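Local atomic coordinates of WZI (Escherichia coli, PDB entry 2YNK), a protein that serves as an outer-membrane beta-barrel lectin in group 1 capsule assembly, binding carbohydrate, probably the capsular polysaccharide at the cell surface. Residues 64-69 / 131-136; 4-9 / 162-167; 33-38 / 140-145. All coordinates share one frame; numbering follows the deposited sequence.

Interaction 1. Residues 64-69 / 131-136; sequences ALKADF and GAYGAV. With D12 (dodecane), chain D; OCT (N-octane), chain B.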
# COMPACT_ATOMS: atom_id res chain seq x y z
N ALA A 64 -5.57 5.57 17.88
CA ALA A 64 -5.56 6.82 17.12
C ALA A 64 -6.36 6.65 15.81
O ALA A 64 -7.30 7.38 15.55
CB ALA A 64 -4.13 7.24 16.82
N LEU A 65 -5.97 5.66 15.03
CA LEU A 65 -6.60 5.38 13.75
C LEU A 65 -8.11 5.18 13.86
O LEU A 65 -8.88 5.73 13.05
CB LEU A 65 -5.97 4.13 13.12
CG LEU A 65 -4.55 4.34 12.59
CD1 LEU A 65 -3.88 3.02 12.22
CD2 LEU A 65 -4.61 5.27 11.40
N LYS A 66 -8.53 4.41 14.86
CA LYS A 66 -9.94 4.05 14.98
C LYS A 66 -10.70 4.84 16.05
O LYS A 66 -11.79 4.43 16.46
CB LYS A 66 -10.07 2.55 15.23
CG LYS A 66 -9.57 1.71 14.07
CD LYS A 66 -10.09 0.29 14.16
CE LYS A 66 -9.93 -0.44 12.85
NZ LYS A 66 -11.05 -0.15 11.91
N ALA A 67 -10.16 5.98 16.47
CA ALA A 67 -10.84 6.89 17.40
C ALA A 67 -12.26 7.21 16.95
O ALA A 67 -12.54 7.29 15.76
CB ALA A 67 -10.05 8.18 17.55
N ASP A 68 -13.16 7.40 17.92
CA ASP A 68 -14.58 7.65 17.63
C ASP A 68 -14.78 8.67 16.52
O ASP A 68 -15.60 8.47 15.63
CB ASP A 68 -15.30 8.15 18.90
CG ASP A 68 -15.53 7.05 19.92
OD1 ASP A 68 -15.45 5.86 19.56
OD2 ASP A 68 -15.81 7.38 21.09
N PHE A 69 -14.05 9.77 16.61
CA PHE A 69 -14.13 10.83 15.63
C PHE A 69 -12.71 11.31 15.33
O PHE A 69 -11.91 11.48 16.25
CB PHE A 69 -15.02 11.96 16.14
CG PHE A 69 -15.09 13.15 15.23
CD1 PHE A 69 -15.48 13.00 13.90
CD2 PHE A 69 -14.77 14.42 15.69
CE1 PHE A 69 -15.55 14.10 13.05
CE2 PHE A 69 -14.84 15.52 14.85
CZ PHE A 69 -15.23 15.36 13.53
N GLY A 131 -11.97 5.93 1.41
CA GLY A 131 -11.69 5.27 2.66
C GLY A 131 -12.95 4.82 3.38
O GLY A 131 -12.85 3.97 4.26
N ALA A 132 -14.11 5.37 3.02
CA ALA A 132 -15.35 5.06 3.75
C ALA A 132 -15.75 3.63 3.49
O ALA A 132 -15.91 3.24 2.35
CB ALA A 132 -16.49 5.99 3.35
N TYR A 133 -15.89 2.84 4.56
CA TYR A 133 -16.43 1.49 4.45
C TYR A 133 -17.24 1.11 5.68
O TYR A 133 -17.15 1.74 6.73
CB TYR A 133 -15.30 0.47 4.27
CG TYR A 133 -14.43 0.34 5.50
CD1 TYR A 133 -14.76 -0.54 6.54
CD2 TYR A 133 -13.29 1.11 5.64
CE1 TYR A 133 -13.96 -0.64 7.67
CE2 TYR A 133 -12.48 1.02 6.76
CZ TYR A 133 -12.82 0.14 7.78
OH TYR A 133 -12.01 0.07 8.90
N GLY A 134 -18.04 0.07 5.52
CA GLY A 134 -18.56 -0.71 6.63
C GLY A 134 -18.22 -2.17 6.40
O GLY A 134 -18.22 -2.64 5.26
N ALA A 135 -17.90 -2.90 7.48
CA ALA A 135 -17.61 -4.33 7.37
C ALA A 135 -18.27 -5.11 8.48
O ALA A 135 -18.51 -4.58 9.56
CB ALA A 135 -16.11 -4.58 7.38
N VAL A 136 -18.56 -6.37 8.18
CA VAL A 136 -19.06 -7.32 9.18
C VAL A 136 -18.22 -8.60 9.18
O VAL A 136 -17.65 -8.97 8.15
CB VAL A 136 -20.53 -7.69 8.93
CG1 VAL A 136 -21.43 -6.50 9.20
CG2 VAL A 136 -20.73 -8.25 7.53
C1 D12 D . -23.73 -1.92 16.62
C2 D12 D . -23.75 -2.71 15.32
C3 D12 D . -23.43 -1.85 14.09
C4 D12 D . -23.20 -2.71 12.84
C5 D12 D . -23.24 -1.91 11.53
C6 D12 D . -22.57 -2.66 10.37
C7 D12 D . -23.33 -2.54 9.05
C8 D12 D . -22.43 -2.41 7.81
C9 D12 D . -22.11 -3.75 7.15
C10 D12 D . -21.80 -3.63 5.66
C11 D12 D . -20.93 -4.80 5.17
C12 D12 D . -21.24 -5.23 3.75
C1 OCT B . -20.56 3.07 4.92
C2 OCT B . -20.69 2.91 3.42
C3 OCT B . -19.75 3.86 2.67
C4 OCT B . -19.89 3.71 1.15
C5 OCT B . -19.24 4.86 0.39
C6 OCT B . -19.16 4.58 -1.11
C7 OCT B . -19.88 5.61 -2.00
C8 OCT B . -19.10 5.98 -3.25
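Lys66 and Tyr133 make a small polar contact between the end of helix 49-65 and the inner side of strand 127-138 in the barrel wall. A single pair of side-chain ends meets, Lys66 NZ and Tyr133 OH, 3.2 Å apart, and the two side chains cross at about a right angle. What unites them is Asp108 on the adjoining strand 107-116: its OD2 forms a salt bridge with Lys66 NZ and a hydrogen bond with Tyr133 OH. Lys66 NZ is held further by the carbonyl O of Leu3, so the ammonium also reaches the N-terminal strand. Lys66 is the first residue to leave the helical conformation; its chain runs nearly extended until a bend at chi4 (-83°) turns NZ toward the phenol.

The outward side of the same strand meets bound alkanes. Val136 CG1 lies 3.5 Å from C9 of a dodecane, and Ala132 CB lies 4.0 Å from C3 of an n-octane. The backbone approaches the dodecane too, Gly134 O being 3.5 Å from its C11. Strand 127-138 runs between two antiparallel neighbours, Tyr133 pairing by backbone with His110 of strand 107-116 and Gly134 with Phe145 of strand 141-145, while the Tyr133 side chain leans on Ser144.

Interaction 2. Residues 4-9 / 162-167; sequences VVNDND and RGDAMR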
# COMPACT_ATOMS: atom_id res chain seq x y z
N VAL A 4 -7.77 -2.56 8.93
CA VAL A 4 -6.77 -1.54 9.22
C VAL A 4 -6.09 -1.22 7.89
O VAL A 4 -5.21 -1.94 7.45
CB VAL A 4 -5.74 -2.02 10.27
CG1 VAL A 4 -4.92 -0.84 10.80
CG2 VAL A 4 -6.44 -2.74 11.41
N VAL A 5 -6.55 -0.14 7.24
CA VAL A 5 -6.06 0.26 5.93
C VAL A 5 -4.65 0.85 6.01
O VAL A 5 -4.15 1.14 7.10
CB VAL A 5 -7.01 1.27 5.25
CG1 VAL A 5 -8.35 0.61 4.94
CG2 VAL A 5 -7.19 2.52 6.11
N ASN A 6 -4.03 1.04 4.85
CA ASN A 6 -2.66 1.53 4.76
C ASN A 6 -2.37 2.68 5.71
O ASN A 6 -2.82 3.80 5.49
CB ASN A 6 -2.33 2.00 3.33
CG ASN A 6 -2.55 0.93 2.29
OD1 ASN A 6 -3.20 -0.08 2.53
ND2 ASN A 6 -2.02 1.17 1.11
N ASP A 7 -1.64 2.41 6.79
CA ASP A 7 -1.05 3.46 7.63
C ASP A 7 0.45 3.24 7.59
O ASP A 7 0.91 2.11 7.65
CB ASP A 7 -1.55 3.34 9.06
CG ASP A 7 -1.03 4.46 9.95
OD1 ASP A 7 -1.31 5.64 9.65
OD2 ASP A 7 -0.36 4.16 10.97
N ASN A 8 1.21 4.31 7.47
CA ASN A 8 2.65 4.16 7.22
C ASN A 8 3.42 3.99 8.53
O ASN A 8 4.34 3.19 8.61
CB ASN A 8 3.17 5.35 6.43
CG ASN A 8 4.62 5.21 6.05
OD1 ASN A 8 5.04 4.20 5.49
ND2 ASN A 8 5.41 6.23 6.34
N ASP A 9 3.03 4.77 9.55
CA ASP A 9 3.61 4.65 10.88
C ASP A 9 3.39 3.26 11.48
O ASP A 9 4.34 2.67 12.00
CB ASP A 9 3.05 5.73 11.82
CG ASP A 9 3.72 7.08 11.64
OD1 ASP A 9 4.68 7.16 10.84
OD2 ASP A 9 3.30 8.07 12.29
N ARG A 162 -1.37 -4.05 -7.28
CA ARG A 162 -2.42 -3.27 -6.64
C ARG A 162 -1.84 -2.45 -5.51
O ARG A 162 -1.57 -2.97 -4.41
CB ARG A 162 -3.56 -4.14 -6.14
CG ARG A 162 -4.58 -4.52 -7.21
CD ARG A 162 -5.40 -3.33 -7.73
NE ARG A 162 -6.19 -2.70 -6.67
CZ ARG A 162 -5.87 -1.56 -6.05
NH1 ARG A 162 -4.78 -0.86 -6.38
NH2 ARG A 162 -6.66 -1.11 -5.08
N GLY A 163 -1.65 -1.17 -5.79
CA GLY A 163 -1.14 -0.24 -4.82
C GLY A 163 -2.15 0.82 -4.43
O GLY A 163 -3.36 0.60 -4.43
N ASP A 164 -1.60 2.01 -4.20
CA ASP A 164 -2.11 3.02 -3.30
C ASP A 164 -2.16 4.39 -3.93
O ASP A 164 -2.55 5.34 -3.26
CB ASP A 164 -1.06 3.12 -2.21
CG ASP A 164 -1.62 3.41 -0.88
OD1 ASP A 164 -2.80 3.09 -0.64
OD2 ASP A 164 -0.85 3.93 -0.06
N ALA A 165 -1.75 4.48 -5.20
CA ALA A 165 -1.32 5.73 -5.83
C ALA A 165 -2.39 6.24 -6.78
O ALA A 165 -2.15 6.44 -7.98
CB ALA A 165 -0.02 5.47 -6.58
N MSE A 166 -3.59 6.43 -6.24
CA MSE A 166 -4.82 6.45 -7.03
C MSE A 166 -5.95 6.46 -6.04
O MSE A 166 -5.78 6.10 -4.88
CB MSE A 166 -4.93 5.16 -7.83
CG MSE A 166 -4.35 4.03 -6.96
SE MSE A 166 -5.57 2.52 -6.91
CE MSE A 166 -6.60 3.07 -5.33
N ARG A 167 -7.13 6.86 -6.49
CA ARG A 167 -8.26 6.97 -5.59
C ARG A 167 -8.84 5.59 -5.39
O ARG A 167 -9.03 4.86 -6.38
CB ARG A 167 -9.31 7.94 -6.12
CG ARG A 167 -8.73 9.32 -6.36
CD ARG A 167 -9.78 10.32 -6.81
NE ARG A 167 -10.08 11.24 -5.74
CZ ARG A 167 -9.63 12.49 -5.66
NH1 ARG A 167 -8.88 13.02 -6.61
NH2 ARG A 167 -9.96 13.22 -4.61
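Asn6 and Asp164 meet near the middle of the beta-barrel, where the N-terminal lead into helix 8-19 approaches the loop between strands 151-152 and 170-176. The pair is the whole of the contact, with CA atoms 8.2 Å apart and the side chains coming from opposite directions.

Among the polar contacts, Asn6 ND2 lies 2.7 Å from Asp164 OD1 and 3.2 Å from Asp164 OD2, yet neither approach has the angle of a hydrogen bond. Amide and carboxylate planes are turned 41° from each other. The bonds that do hold these groups come from elsewhere: Asp164 OD2 accepts from the backbone N of Gly87, and Asn6 ND2 makes a weak bond to the carbonyl O of Gln150. Both side chains also touch Trp151 of strand 151-152.

Each segment also has charged and capping partners of its own. Asp7 is the N-cap of helix 8-19, its OD2 accepting from Leu10 N, while OD1 forms a salt bridge with Arg61 of helix 49-65. On the other segment Arg167 forms a salt bridge with Glu116. Arg162 NH1 turns back to Gly163 O and also meets Leu359 O, while NH2 bonds to Gln150 OE1. The bond from Arg162 NH1 to Gly163 O is 2.8 Å long, bent to 138° at the hydrogen, with the donor tilted 32° from the carbonyl plane.

Interaction 3. Residues 33-38 / 140-145; sequences SQEEIA and NQWLSF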
# COMPACT_ATOMS: atom_id res chain seq x y z
N SER A 33 -6.44 -7.32 9.00
CA SER A 33 -7.39 -7.59 10.08
C SER A 33 -6.77 -7.27 11.44
O SER A 33 -5.68 -7.72 11.74
CB SER A 33 -7.81 -9.06 10.06
OG SER A 33 -8.20 -9.45 8.75
N GLN A 34 -7.45 -6.47 12.24
CA GLN A 34 -6.93 -6.07 13.55
C GLN A 34 -6.77 -7.31 14.45
O GLN A 34 -5.78 -7.45 15.17
CB GLN A 34 -7.86 -5.03 14.21
CG GLN A 34 -7.15 -4.07 15.15
CD GLN A 34 -8.10 -3.28 16.04
OE1 GLN A 34 -9.01 -2.61 15.56
NE2 GLN A 34 -7.89 -3.36 17.35
N GLU A 35 -7.74 -8.21 14.35
CA GLU A 35 -7.76 -9.44 15.13
C GLU A 35 -6.48 -10.25 14.92
O GLU A 35 -6.04 -10.98 15.83
CB GLU A 35 -9.00 -10.28 14.75
CG GLU A 35 -10.34 -9.67 15.14
CD GLU A 35 -10.77 -8.46 14.30
OE1 GLU A 35 -10.20 -8.23 13.20
OE2 GLU A 35 -11.67 -7.72 14.73
N GLU A 36 -5.88 -10.11 13.73
CA GLU A 36 -4.60 -10.75 13.41
C GLU A 36 -3.42 -9.99 14.04
O GLU A 36 -2.42 -10.60 14.44
CB GLU A 36 -4.44 -10.86 11.89
CG GLU A 36 -3.06 -11.29 11.39
CD GLU A 36 -2.65 -12.68 11.85
OE1 GLU A 36 -3.51 -13.47 12.30
OE2 GLU A 36 -1.44 -12.98 11.77
N ILE A 37 -3.52 -8.67 14.12
CA ILE A 37 -2.51 -7.89 14.84
C ILE A 37 -2.54 -8.28 16.34
O ILE A 37 -1.50 -8.49 16.95
CB ILE A 37 -2.68 -6.36 14.68
CG1 ILE A 37 -2.83 -5.93 13.21
CG2 ILE A 37 -1.48 -5.63 15.26
CD1 ILE A 37 -3.04 -4.44 13.02
N ALA A 38 -3.75 -8.39 16.90
CA ALA A 38 -3.96 -8.69 18.31
C ALA A 38 -3.34 -10.03 18.72
O ALA A 38 -2.72 -10.15 19.79
CB ALA A 38 -5.46 -8.70 18.61
N ASN A 140 -15.03 -16.10 10.91
CA ASN A 140 -13.65 -15.62 10.74
C ASN A 140 -13.35 -14.87 9.41
O ASN A 140 -12.19 -14.59 9.10
CB ASN A 140 -12.65 -16.77 10.94
CG ASN A 140 -11.26 -16.27 11.31
OD1 ASN A 140 -11.13 -15.39 12.16
ND2 ASN A 140 -10.22 -16.82 10.67
N GLN A 141 -14.39 -14.54 8.65
CA GLN A 141 -14.22 -13.78 7.42
C GLN A 141 -14.77 -12.37 7.59
O GLN A 141 -15.84 -12.17 8.16
CB GLN A 141 -14.89 -14.47 6.22
CG GLN A 141 -14.66 -15.97 6.12
CD GLN A 141 -13.23 -16.38 6.44
OE1 GLN A 141 -12.28 -15.85 5.87
NE2 GLN A 141 -13.07 -17.34 7.34
N TRP A 142 -14.01 -11.40 7.09
CA TRP A 142 -14.46 -10.01 7.03
C TRP A 142 -15.02 -9.69 5.66
O TRP A 142 -14.32 -9.83 4.65
CB TRP A 142 -13.30 -9.08 7.31
CG TRP A 142 -13.07 -8.82 8.76
CD1 TRP A 142 -11.98 -9.20 9.53
CD2 TRP A 142 -13.94 -8.07 9.67
NE1 TRP A 142 -12.11 -8.75 10.82
CE2 TRP A 142 -13.27 -8.07 10.97
CE3 TRP A 142 -15.15 -7.43 9.54
CZ2 TRP A 142 -13.81 -7.45 12.08
CZ3 TRP A 142 -15.70 -6.81 10.67
CH2 TRP A 142 -15.04 -6.82 11.91
N LEU A 143 -16.28 -9.26 5.62
CA LEU A 143 -16.91 -8.81 4.39
C LEU A 143 -17.08 -7.31 4.46
O LEU A 143 -17.62 -6.79 5.44
CB LEU A 143 -18.27 -9.47 4.19
CG LEU A 143 -19.01 -9.09 2.89
CD1 LEU A 143 -18.13 -9.30 1.66
CD2 LEU A 143 -20.30 -9.89 2.78
N SER A 144 -16.63 -6.61 3.42
CA SER A 144 -16.56 -5.16 3.44
C SER A 144 -17.19 -4.50 2.21
O SER A 144 -17.09 -5.02 1.10
CB SER A 144 -15.10 -4.76 3.52
OG SER A 144 -15.01 -3.36 3.58
N PHE A 145 -17.84 -3.36 2.40
CA PHE A 145 -18.27 -2.53 1.27
C PHE A 145 -17.84 -1.10 1.50
O PHE A 145 -17.96 -0.58 2.61
CB PHE A 145 -19.78 -2.57 1.04
CG PHE A 145 -20.21 -1.76 -0.16
CD1 PHE A 145 -20.11 -2.28 -1.44
CD2 PHE A 145 -20.67 -0.45 -0.01
CE1 PHE A 145 -20.48 -1.53 -2.55
CE2 PHE A 145 -21.03 0.30 -1.11
CZ PHE A 145 -20.94 -0.24 -2.38
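Ser33 and Trp142 bring the backbones nearest, CA to CA 8.1 Å, where the start of helix 34-42 faces strand 141-145. Trp142 points its side chain at the helix start and donates from NE1 to Glu35 OE1, at 3.1 Å and with 153° at the hydrogen. The oxygen sits at the indole edge, close to the ring plane, but is itself met from well above its carboxylate plane (61° out of it). Glu35 OE2 lies 3.4 Å from Trp142 CZ2, so the carboxylate lies along the NE1-CZ2 edge, CD in the ring plane, the two planes 47° apart. A bend at chi2 of Glu35 sets it there. This is a bond between the barrel wall and the N-terminal helical part packed against it: Glu35 OE2 accepts from Gly2 N, linking the chain terminus to the same carboxylate. Trp142 also rests on Ala135 and Lys137 of the adjoining strand 127-138, whereas Leu143, next in sequence, touches a dodecane on the barrel's outer surface. Ser33, just before the helix, uses its OG elsewhere: it is hydrogen-bonded to the carbonyl O of Arg176 and lies 3.9 Å from Trp142 CD1.

In the fold
From the N terminus the chain passes through 4-9 and 33-38 and reaches the first barrel strand at the end of 64-69, then meets their partners in reverse order: 131-136, 140-145 and 162-167. The three contacts are therefore fully nested. Interaction 1 closes the innermost loop, interaction 3 encloses it, and interaction 2 closes the outermost, without any crossing. Interactions 1 and 3 tie the N-terminal part to neighbouring wall strands, 127-138 and 141-145, joined by the backbone pair Val136 O and Leu143 N. Interaction 2 reaches a loop inside the barrel. Val4 packs on Gln34, Ile37 and Leu65, joining the N-terminal segments to one another.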